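Long-range contacts in flagellar hook-associated protein 2 (Bdellovibrio bacteriovorus, PDB 6KTY), which probably caps the growing tip of the flagellar filament, helping flagellin subunits to polymerise there and keeping them from leaking out unassembled: residues K65-E70 with Q127-K132; V96-Q101 with L115-L120; D32-V37 with K156-E161; N17-Q22 with L178-A183. One frame throughout, in Å; residues are numbered along the deposited sequence.

The four contacts are nested along the chain: contact 4 closes the outermost loop, then come contacts 3 and 1, and contact 2 lies innermost. They fall into two lobes. Contacts 1 and 2, with centres about 11 Å apart, touch where F66, V128 and F130 pack on L98 and V117 between two antiparallel sheets. Contacts 3 and 4, about 13 Å apart, meet through V37 of strand 32-39, which packs on I18 and V19. Centres in different lobes lie about 24 to 34 Å apart. The 1-2 lobe is thus inserted between the two halves of the other, consistent with the D2-D3 head region of FliD proteins. Contacts 2, 3 and 4 also meet neighbouring subunits.

Contact 1. Residues K65-E70 with Q127-K132; sequences KFETPE and QVTFPK
Strand 63-68, the middle strand of a small antiparallel sheet, pairs here with the edge strand 129-136, and E67 and T129 make the regular hydrogen-bonded pair between them. The E67 N-H reaches T129 O at 3.0 Å, while T129 N returns a bond of 2.9 Å to E67 O. Toward K65 the register slips by one residue. P131 has no N-H to give and sits as an extra residue between F130, which faces F66, and K132, which faces K65. Past P131, K65 N still reaches K132 O (3.0 Å), and a water bridges what the direct pairing leaves out, donating to K65 O and accepting from K132 N. The P131 ring also lies against the K65 backbone, its CD 3.4 Å from K65 O.

F66 and F130 line the face turned to the neighbouring sheet, where F66 packs on L98 and V117, and F130 on V117. Their rings meet rim to rim, planes at 89° and centroids 5.7 Å apart, neither lying over the other. F130 also packs edge-to-face with F144. The other face carries K65, E67, T129 and K132. There the aliphatic parts of the two lysines lie against each other, CB to CB, while the ammonium of K132 goes on to the hydroxyl of Y63 and E67 OE1 bonds T72 OG1. T129 OG1, held between its own backbone N and carbonyl carbon (chi1 59°), rests 3.3 Å from E67 CB.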
# COMPACT_ATOMS: atom_id res chain seq x y z
N LYS A 65 -16.31 22.80 28.28
CA LYS A 65 -17.62 22.33 27.82
C LYS A 65 -17.50 21.32 26.68
O LYS A 65 -16.72 21.49 25.72
CB LYS A 65 -18.46 23.55 27.39
CG LYS A 65 -19.97 23.35 27.28
CD LYS A 65 -20.69 24.71 27.27
CE LYS A 65 -22.13 24.58 26.82
NZ LYS A 65 -22.71 25.89 26.41
N PHE A 66 -18.27 20.24 26.76
CA PHE A 66 -18.35 19.28 25.67
C PHE A 66 -19.82 19.09 25.31
O PHE A 66 -20.67 19.02 26.22
CB PHE A 66 -17.73 17.95 26.09
CG PHE A 66 -16.33 18.08 26.57
CD1 PHE A 66 -15.29 18.29 25.67
CD2 PHE A 66 -16.03 18.02 27.94
CE1 PHE A 66 -13.98 18.43 26.11
CE2 PHE A 66 -14.74 18.15 28.38
CZ PHE A 66 -13.70 18.35 27.46
N GLU A 67 -20.14 19.05 24.02
CA GLU A 67 -21.52 18.69 23.61
C GLU A 67 -21.40 17.27 23.11
O GLU A 67 -20.64 16.99 22.18
CB GLU A 67 -22.07 19.56 22.49
CG GLU A 67 -22.19 21.04 22.83
CD GLU A 67 -23.26 21.35 23.86
OE1 GLU A 67 -23.94 20.42 24.35
OE2 GLU A 67 -23.43 22.53 24.17
N THR A 68 -22.18 16.37 23.72
CA THR A 68 -22.07 14.95 23.42
C THR A 68 -23.44 14.36 23.09
O THR A 68 -24.48 14.98 23.35
CB THR A 68 -21.45 14.20 24.61
OG1 THR A 68 -22.45 13.97 25.62
CG2 THR A 68 -20.36 15.01 25.21
N PRO A 69 -23.44 13.14 22.53
CA PRO A 69 -24.71 12.46 22.27
C PRO A 69 -25.53 12.21 23.55
O PRO A 69 -26.75 11.99 23.47
CB PRO A 69 -24.28 11.14 21.61
CG PRO A 69 -22.84 11.31 21.20
CD PRO A 69 -22.28 12.27 22.24
N GLU A 70 -24.87 12.25 24.71
CA GLU A 70 -25.53 12.09 26.00
C GLU A 70 -25.90 13.45 26.62
O GLU A 70 -26.35 13.52 27.76
CB GLU A 70 -24.64 11.29 26.95
CG GLU A 70 -24.34 9.84 26.49
CD GLU A 70 -23.35 9.75 25.34
OE1 GLU A 70 -23.59 8.90 24.43
OE2 GLU A 70 -22.35 10.54 25.31
N GLN A 127 -21.19 12.04 17.57
CA GLN A 127 -20.53 13.32 17.49
C GLN A 127 -20.27 13.98 18.88
O GLN A 127 -21.12 13.90 19.77
CB GLN A 127 -21.39 14.23 16.61
CG GLN A 127 -20.65 15.31 15.92
CD GLN A 127 -19.45 14.74 15.21
OE1 GLN A 127 -18.33 14.89 15.69
NE2 GLN A 127 -19.69 14.00 14.10
N VAL A 128 -19.10 14.61 19.03
CA VAL A 128 -18.72 15.43 20.18
C VAL A 128 -18.18 16.76 19.66
O VAL A 128 -17.33 16.79 18.77
CB VAL A 128 -17.63 14.75 21.09
CG1 VAL A 128 -17.16 15.69 22.23
CG2 VAL A 128 -18.13 13.40 21.67
N THR A 129 -18.65 17.88 20.21
CA THR A 129 -18.05 19.16 19.85
C THR A 129 -17.48 19.80 21.10
O THR A 129 -17.83 19.44 22.22
CB THR A 129 -19.02 20.11 19.11
OG1 THR A 129 -20.15 20.37 19.95
CG2 THR A 129 -19.44 19.53 17.75
N PHE A 130 -16.63 20.79 20.87
CA PHE A 130 -15.82 21.43 21.90
C PHE A 130 -16.01 22.94 21.79
O PHE A 130 -15.14 23.63 21.28
CB PHE A 130 -14.36 21.04 21.63
CG PHE A 130 -14.13 19.54 21.53
CD1 PHE A 130 -14.30 18.88 20.34
CD2 PHE A 130 -13.72 18.81 22.64
CE1 PHE A 130 -14.09 17.51 20.24
CE2 PHE A 130 -13.52 17.44 22.57
CZ PHE A 130 -13.69 16.79 21.38
N PRO A 131 -17.16 23.46 22.28
CA PRO A 131 -17.60 24.80 21.92
C PRO A 131 -17.13 25.92 22.86
O PRO A 131 -17.30 27.08 22.53
CB PRO A 131 -19.13 24.68 22.01
CG PRO A 131 -19.30 23.73 23.17
CD PRO A 131 -18.26 22.69 22.91
N LYS A 132 -16.58 25.58 24.01
CA LYS A 132 -16.25 26.58 24.99
C LYS A 132 -15.20 26.08 25.97
O LYS A 132 -15.31 24.97 26.51
CB LYS A 132 -17.54 27.00 25.74
CG LYS A 132 -17.41 28.20 26.63
CD LYS A 132 -18.61 28.29 27.62
CE LYS A 132 -19.01 29.71 27.90
NZ LYS A 132 -20.03 29.81 28.99
O HOH W 1 -14.77 23.08 24.56

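Contact 2. Residues V96-Q101 with L115-L120; sequences VGLKAQ and LLVSGL
K99 and S118 form one of two hydrogen-bonded pairs that zip up the antiparallel hairpin 98-104/113-119. Backbone bonds come first: K99 and S118 exchange N-H and C=O in both directions, and Q101 and L116 do the same, with L116 N to Q101 O the shorter at 2.8 Å. At the open end the direct bond from L120 N to G97 O is weak (3.3 Å), and a water bridges the same two atoms.

The apolar contacts lie on the face of L98, A100 and V117. L98 CD1 meets V117 CG1 obliquely at 4.1 Å, and A100 CB lies 4.2 Å from V117 CG2.

Polar and mixed groups take the opposite face. The side chains of Q101 and L116 lie side by side, with Q101 CG 4.1 Å from L116 CD2. K99 reaches forward along its own strand, with chi4 of -58° placing NZ 2.9 Å from Q101 OE1, above the amide carbonyl plane. Q101 NE2 donates to L172 O of a second subunit, and Y33 of that subunit packs on K99. The chemistry is two-sided: the apolar face packs on F66 and helix 84-94, while the mixed face of K99, Q101, L116 and S118 meets the second subunit.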
# COMPACT_ATOMS: atom_id res chain seq x y z
N VAL A 96 -17.15 11.23 31.32
CA VAL A 96 -18.19 11.83 30.49
C VAL A 96 -18.13 11.35 29.01
O VAL A 96 -18.59 12.05 28.11
CB VAL A 96 -18.15 13.39 30.58
CG1 VAL A 96 -18.51 13.80 32.00
CG2 VAL A 96 -16.78 13.92 30.18
N GLY A 97 -17.56 10.17 28.79
CA GLY A 97 -17.46 9.58 27.45
C GLY A 97 -16.25 10.05 26.66
O GLY A 97 -16.22 9.92 25.43
N LEU A 98 -15.27 10.65 27.36
CA LEU A 98 -14.09 11.24 26.75
C LEU A 98 -12.83 10.61 27.32
O LEU A 98 -12.82 10.17 28.47
CB LEU A 98 -14.07 12.76 26.93
CG LEU A 98 -15.26 13.49 26.28
CD1 LEU A 98 -15.19 14.94 26.66
CD2 LEU A 98 -15.28 13.33 24.79
N LYS A 99 -11.80 10.50 26.49
CA LYS A 99 -10.49 9.99 26.93
C LYS A 99 -9.47 11.06 26.57
O LYS A 99 -9.46 11.54 25.44
CB LYS A 99 -10.17 8.65 26.24
CG LYS A 99 -8.69 8.19 26.31
CD LYS A 99 -8.43 7.06 25.27
CE LYS A 99 -7.15 7.27 24.47
NZ LYS A 99 -7.12 8.59 23.72
N ALA A 100 -8.67 11.48 27.54
CA ALA A 100 -7.72 12.54 27.34
C ALA A 100 -6.33 11.94 27.46
O ALA A 100 -6.11 11.03 28.25
CB ALA A 100 -7.92 13.63 28.39
N GLN A 101 -5.40 12.46 26.69
CA GLN A 101 -3.99 12.17 26.95
C GLN A 101 -3.15 13.35 26.54
O GLN A 101 -3.58 14.23 25.75
CB GLN A 101 -3.57 10.88 26.24
CG GLN A 101 -3.67 10.96 24.71
CD GLN A 101 -3.41 9.58 24.03
OE1 GLN A 101 -4.21 8.65 24.15
NE2 GLN A 101 -2.30 9.47 23.33
N LEU A 115 -2.75 18.66 24.70
CA LEU A 115 -3.83 17.84 25.24
C LEU A 115 -4.65 17.36 24.06
O LEU A 115 -5.04 18.15 23.20
CB LEU A 115 -4.70 18.64 26.21
CG LEU A 115 -5.88 17.89 26.85
CD1 LEU A 115 -5.39 16.90 27.91
CD2 LEU A 115 -6.85 18.90 27.45
N LEU A 116 -4.83 16.04 23.98
CA LEU A 116 -5.70 15.41 22.99
C LEU A 116 -6.91 14.84 23.71
O LEU A 116 -6.76 14.03 24.64
CB LEU A 116 -4.94 14.28 22.27
CG LEU A 116 -5.76 13.28 21.41
CD1 LEU A 116 -6.31 14.00 20.18
CD2 LEU A 116 -4.90 12.08 20.95
N VAL A 117 -8.10 15.23 23.29
CA VAL A 117 -9.32 14.70 23.93
C VAL A 117 -10.15 14.02 22.81
O VAL A 117 -10.45 14.64 21.80
CB VAL A 117 -10.10 15.83 24.59
CG1 VAL A 117 -11.38 15.33 25.22
CG2 VAL A 117 -9.22 16.58 25.64
N SER A 118 -10.51 12.76 22.99
CA SER A 118 -11.25 12.04 21.97
C SER A 118 -12.48 11.33 22.55
O SER A 118 -12.45 10.90 23.70
CB SER A 118 -10.31 11.08 21.27
OG SER A 118 -10.03 9.99 22.15
N GLY A 119 -13.56 11.26 21.77
CA GLY A 119 -14.73 10.46 22.13
C GLY A 119 -14.31 9.02 22.19
O GLY A 119 -13.26 8.65 21.68
N LEU A 120 -15.12 8.18 22.82
CA LEU A 120 -14.81 6.75 22.90
C LEU A 120 -15.44 5.99 21.73
O LEU A 120 -15.06 4.86 21.47
CB LEU A 120 -15.28 6.16 24.22
CG LEU A 120 -14.51 6.65 25.46
CD1 LEU A 120 -15.23 6.24 26.75
CD2 LEU A 120 -13.08 6.09 25.43
O HOH W 2 -17.83 9.03 23.41

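Contact 3. Residues D32-V37 with K156-E161; sequences DYAIEV and KVDGFE
I35 and V157 pack side by side where strand 32-39 runs antiparallel to 153-157, and where V157 opens a type I' turn (V157 to F160) that leads into strand 160-164. This is the close-fitting half of the contact. I35 CD1 presses on V157 CG2 at 3.6 Å, with L191 of strand 189-192 against I35 from within the sheet and L116 of a third subunit against V157. The backbones are stitched here by three bonds, each with its donor in the plane of the carbonyl: E36 N to K156 O, K156 N back to E36 O at 2.8 Å, and D158 N to A34 O. A water that accepts from G159 N lies 3.0 Å from A34 O and may donate to it. A34 N, by contrast, is buried without a partner in the model.

The other face, that of E36 and K156, is partly open and more loosely joined. The two chains run extended next to one another, with E36 CG anti to its backbone N (chi1 -172°), and E36 OE1 touches the methylene CD of K156 at 3.5 Å. Their charges come no nearer than 4.4 Å, from E36 OE1 to K156 NZ, too far for a salt bridge. E36 OE2 turns instead to G186 N. In the turn, D158 OD1 forms a salt bridge with K43 of the third subunit, and the end of D158 comes close to A34, OD1 lying 3.6 Å from A34 CB.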
# COMPACT_ATOMS: atom_id res chain seq x y z
N ASP A 32 -17.69 -15.77 -2.11
CA ASP A 32 -16.58 -14.97 -2.61
C ASP A 32 -17.00 -13.56 -2.30
O ASP A 32 -18.01 -13.07 -2.84
CB ASP A 32 -16.43 -15.18 -4.14
CG ASP A 32 -15.33 -14.29 -4.79
OD1 ASP A 32 -14.48 -13.65 -4.11
OD2 ASP A 32 -15.33 -14.26 -6.05
N TYR A 33 -16.25 -12.90 -1.42
CA TYR A 33 -16.64 -11.59 -0.92
C TYR A 33 -15.54 -10.57 -1.22
O TYR A 33 -14.37 -10.82 -0.99
CB TYR A 33 -16.92 -11.70 0.59
CG TYR A 33 -18.14 -12.57 0.90
CD1 TYR A 33 -19.42 -12.07 0.74
CD2 TYR A 33 -18.00 -13.90 1.36
CE1 TYR A 33 -20.54 -12.84 1.01
CE2 TYR A 33 -19.14 -14.69 1.63
CZ TYR A 33 -20.40 -14.14 1.45
OH TYR A 33 -21.56 -14.83 1.72
N ALA A 34 -15.93 -9.44 -1.80
CA ALA A 34 -14.96 -8.42 -2.21
C ALA A 34 -15.17 -7.20 -1.34
O ALA A 34 -16.22 -6.54 -1.44
CB ALA A 34 -15.16 -8.07 -3.65
N ILE A 35 -14.18 -6.90 -0.48
CA ILE A 35 -14.29 -5.80 0.48
C ILE A 35 -13.07 -4.93 0.40
O ILE A 35 -11.94 -5.42 0.42
CB ILE A 35 -14.40 -6.30 1.95
CG1 ILE A 35 -15.63 -7.16 2.15
CG2 ILE A 35 -14.53 -5.12 2.91
CD1 ILE A 35 -16.93 -6.52 1.71
N GLU A 36 -13.34 -3.63 0.31
CA GLU A 36 -12.37 -2.57 0.35
C GLU A 36 -12.63 -1.65 1.55
O GLU A 36 -13.72 -1.07 1.66
CB GLU A 36 -12.50 -1.74 -0.92
CG GLU A 36 -11.40 -0.74 -1.08
CD GLU A 36 -11.52 0.07 -2.35
OE1 GLU A 36 -12.09 -0.44 -3.32
OE2 GLU A 36 -10.99 1.20 -2.40
N VAL A 37 -11.64 -1.49 2.42
CA VAL A 37 -11.77 -0.50 3.50
C VAL A 37 -11.24 0.85 3.02
O VAL A 37 -10.02 1.04 2.88
CB VAL A 37 -11.02 -0.93 4.74
CG1 VAL A 37 -11.33 0.09 5.89
CG2 VAL A 37 -11.37 -2.34 5.10
N LYS A 156 -16.33 -0.62 0.65
CA LYS A 156 -16.99 -1.06 -0.55
C LYS A 156 -17.23 -2.56 -0.49
O LYS A 156 -16.31 -3.34 -0.22
CB LYS A 156 -16.18 -0.71 -1.78
CG LYS A 156 -16.01 0.81 -2.01
CD LYS A 156 -15.27 1.07 -3.34
CE LYS A 156 -15.27 2.59 -3.67
NZ LYS A 156 -14.46 2.96 -4.85
N VAL A 157 -18.46 -2.94 -0.80
CA VAL A 157 -18.83 -4.34 -0.88
C VAL A 157 -19.25 -4.58 -2.33
O VAL A 157 -20.12 -3.88 -2.87
CB VAL A 157 -19.89 -4.72 0.16
CG1 VAL A 157 -21.15 -3.88 0.01
CG2 VAL A 157 -20.19 -6.22 0.10
N ASP A 158 -18.57 -5.54 -2.97
CA ASP A 158 -18.69 -5.77 -4.42
C ASP A 158 -18.69 -4.45 -5.22
O ASP A 158 -19.46 -4.28 -6.17
CB ASP A 158 -19.94 -6.59 -4.71
CG ASP A 158 -19.84 -8.04 -4.20
OD1 ASP A 158 -18.72 -8.56 -3.97
OD2 ASP A 158 -20.91 -8.66 -4.05
N GLY A 159 -17.84 -3.51 -4.80
CA GLY A 159 -17.68 -2.23 -5.48
C GLY A 159 -18.60 -1.11 -5.07
O GLY A 159 -18.45 -0.01 -5.59
N PHE A 160 -19.57 -1.36 -4.17
CA PHE A 160 -20.48 -0.32 -3.71
C PHE A 160 -20.03 0.23 -2.38
O PHE A 160 -19.89 -0.53 -1.40
CB PHE A 160 -21.89 -0.86 -3.53
CG PHE A 160 -22.50 -1.38 -4.78
CD1 PHE A 160 -23.01 -0.51 -5.74
CD2 PHE A 160 -22.57 -2.73 -5.00
CE1 PHE A 160 -23.57 -0.99 -6.89
CE2 PHE A 160 -23.17 -3.21 -6.17
CZ PHE A 160 -23.67 -2.33 -7.11
N GLU A 161 -19.86 1.56 -2.31
CA GLU A 161 -19.40 2.20 -1.08
C GLU A 161 -20.60 2.40 -0.14
O GLU A 161 -21.58 2.98 -0.53
CB GLU A 161 -18.70 3.55 -1.36
CG GLU A 161 -18.25 4.22 -0.09
CD GLU A 161 -17.44 5.47 -0.32
OE1 GLU A 161 -17.93 6.55 0.06
OE2 GLU A 161 -16.33 5.37 -0.89
O HOH W 3 -15.67 -4.04 -3.01

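Contact 4. Residues N17-Q22 with L178-A183; sequences NIVDGQ and LDFKSA
The F180 ring meets V19 at its edge, CG1 of the valine lying near the ring plane and 4.2 Å from CD1. V37 of strand 32-39 packs on both side chains. L178 shares this face and brings CD2 obliquely against the same V19 methyl at 4.1 Å. The flat carboxylate of D179 stands on the other face, divided between two cations: OD2 uses its anti lone pair for a salt bridge to K181 NZ (3.2 Å), and OD1 forms one with R190 of a second subunit. K181 CE meanwhile brushes D20 CB.

The backbones pair antiparallel. D20 N and D179 O are bonded, as are D179 N and D20 O, and beyond F180 the 178-183 chain curls round the end of strand 19-21. I18 O is gripped twice there, by K181 N from well above the carbonyl plane at 2.8 Å and weakly by S182 N. S182 OG donates to N17 O at 2.7 Å, in the carbonyl plane on a lone pair, and accepts from R187 of the second subunit. N17 ND2 reaches G14 O of that same copy.

Strand 19-21 forms one edge of this small sheet, with 178-180 in the middle and 168-169 beyond it, while strand 32-39 of the larger sheet lies against the V19-F180 face.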
# COMPACT_ATOMS: atom_id res chain seq x y z
N ASN A 17 -4.34 -8.02 7.71
CA ASN A 17 -3.90 -6.73 8.23
C ASN A 17 -4.69 -5.56 7.63
O ASN A 17 -4.40 -4.39 7.91
CB ASN A 17 -2.42 -6.53 7.95
CG ASN A 17 -1.56 -7.59 8.65
OD1 ASN A 17 -0.79 -8.28 8.01
ND2 ASN A 17 -1.71 -7.72 9.95
N ILE A 18 -5.69 -5.88 6.81
CA ILE A 18 -6.68 -4.89 6.38
C ILE A 18 -8.05 -5.24 6.92
O ILE A 18 -8.73 -4.40 7.55
CB ILE A 18 -6.71 -4.67 4.84
CG1 ILE A 18 -5.36 -4.14 4.36
CG2 ILE A 18 -7.85 -3.68 4.46
CD1 ILE A 18 -5.21 -3.99 2.83
N VAL A 19 -8.47 -6.49 6.71
CA VAL A 19 -9.73 -6.96 7.24
C VAL A 19 -9.53 -8.38 7.75
O VAL A 19 -8.96 -9.20 7.05
CB VAL A 19 -10.83 -6.98 6.16
CG1 VAL A 19 -12.15 -7.41 6.81
CG2 VAL A 19 -10.99 -5.62 5.53
N ASP A 20 -9.95 -8.67 8.98
CA ASP A 20 -9.95 -10.05 9.46
C ASP A 20 -11.32 -10.31 10.06
O ASP A 20 -12.20 -9.42 10.05
CB ASP A 20 -8.84 -10.30 10.50
CG ASP A 20 -8.37 -11.75 10.53
OD1 ASP A 20 -9.00 -12.63 9.92
OD2 ASP A 20 -7.35 -12.02 11.17
N GLY A 21 -11.53 -11.53 10.55
CA GLY A 21 -12.81 -11.90 11.09
C GLY A 21 -12.86 -13.31 11.63
O GLY A 21 -11.87 -14.04 11.56
N GLN A 22 -14.02 -13.68 12.18
CA GLN A 22 -14.24 -15.01 12.76
C GLN A 22 -15.69 -15.47 12.58
O GLN A 22 -16.60 -14.64 12.51
CB GLN A 22 -13.88 -14.98 14.25
CG GLN A 22 -14.34 -13.73 14.96
CD GLN A 22 -13.70 -13.58 16.32
OE1 GLN A 22 -13.38 -12.47 16.75
NE2 GLN A 22 -13.50 -14.71 17.01
N LEU A 178 -16.60 -9.27 11.02
CA LEU A 178 -15.43 -8.63 10.42
C LEU A 178 -14.93 -7.50 11.33
O LEU A 178 -15.75 -6.78 11.89
CB LEU A 178 -15.81 -8.00 9.06
CG LEU A 178 -16.28 -8.89 7.90
CD1 LEU A 178 -16.50 -8.05 6.64
CD2 LEU A 178 -15.24 -9.96 7.63
N ASP A 179 -13.61 -7.41 11.50
CA ASP A 179 -12.96 -6.27 12.14
C ASP A 179 -12.02 -5.62 11.13
O ASP A 179 -11.12 -6.28 10.59
CB ASP A 179 -12.18 -6.74 13.38
CG ASP A 179 -11.77 -5.57 14.28
OD1 ASP A 179 -12.68 -4.79 14.72
OD2 ASP A 179 -10.56 -5.44 14.58
N PHE A 180 -12.23 -4.32 10.86
CA PHE A 180 -11.33 -3.61 9.96
C PHE A 180 -10.05 -3.25 10.72
O PHE A 180 -10.09 -2.54 11.74
CB PHE A 180 -12.01 -2.36 9.38
CG PHE A 180 -13.40 -2.62 8.91
CD1 PHE A 180 -13.70 -3.76 8.18
CD2 PHE A 180 -14.43 -1.73 9.19
CE1 PHE A 180 -15.00 -4.03 7.75
CE2 PHE A 180 -15.72 -2.00 8.78
CZ PHE A 180 -16.01 -3.16 8.07
N LYS A 181 -8.91 -3.73 10.22
CA LYS A 181 -7.61 -3.48 10.89
C LYS A 181 -6.88 -2.22 10.40
O LYS A 181 -6.04 -1.66 11.11
CB LYS A 181 -6.70 -4.65 10.69
CG LYS A 181 -7.27 -6.00 11.03
CD LYS A 181 -7.58 -6.10 12.48
CE LYS A 181 -7.79 -7.52 12.89
NZ LYS A 181 -8.20 -7.59 14.32
N SER A 182 -7.14 -1.81 9.17
CA SER A 182 -6.53 -0.61 8.58
C SER A 182 -7.35 -0.13 7.42
O SER A 182 -8.10 -0.90 6.85
CB SER A 182 -5.08 -0.91 8.13
OG SER A 182 -5.01 -1.91 7.12
N ALA A 183 -7.20 1.14 7.06
CA ALA A 183 -7.81 1.70 5.86
C ALA A 183 -6.85 1.47 4.70
O ALA A 183 -5.65 1.62 4.85
CB ALA A 183 -8.05 3.19 6.04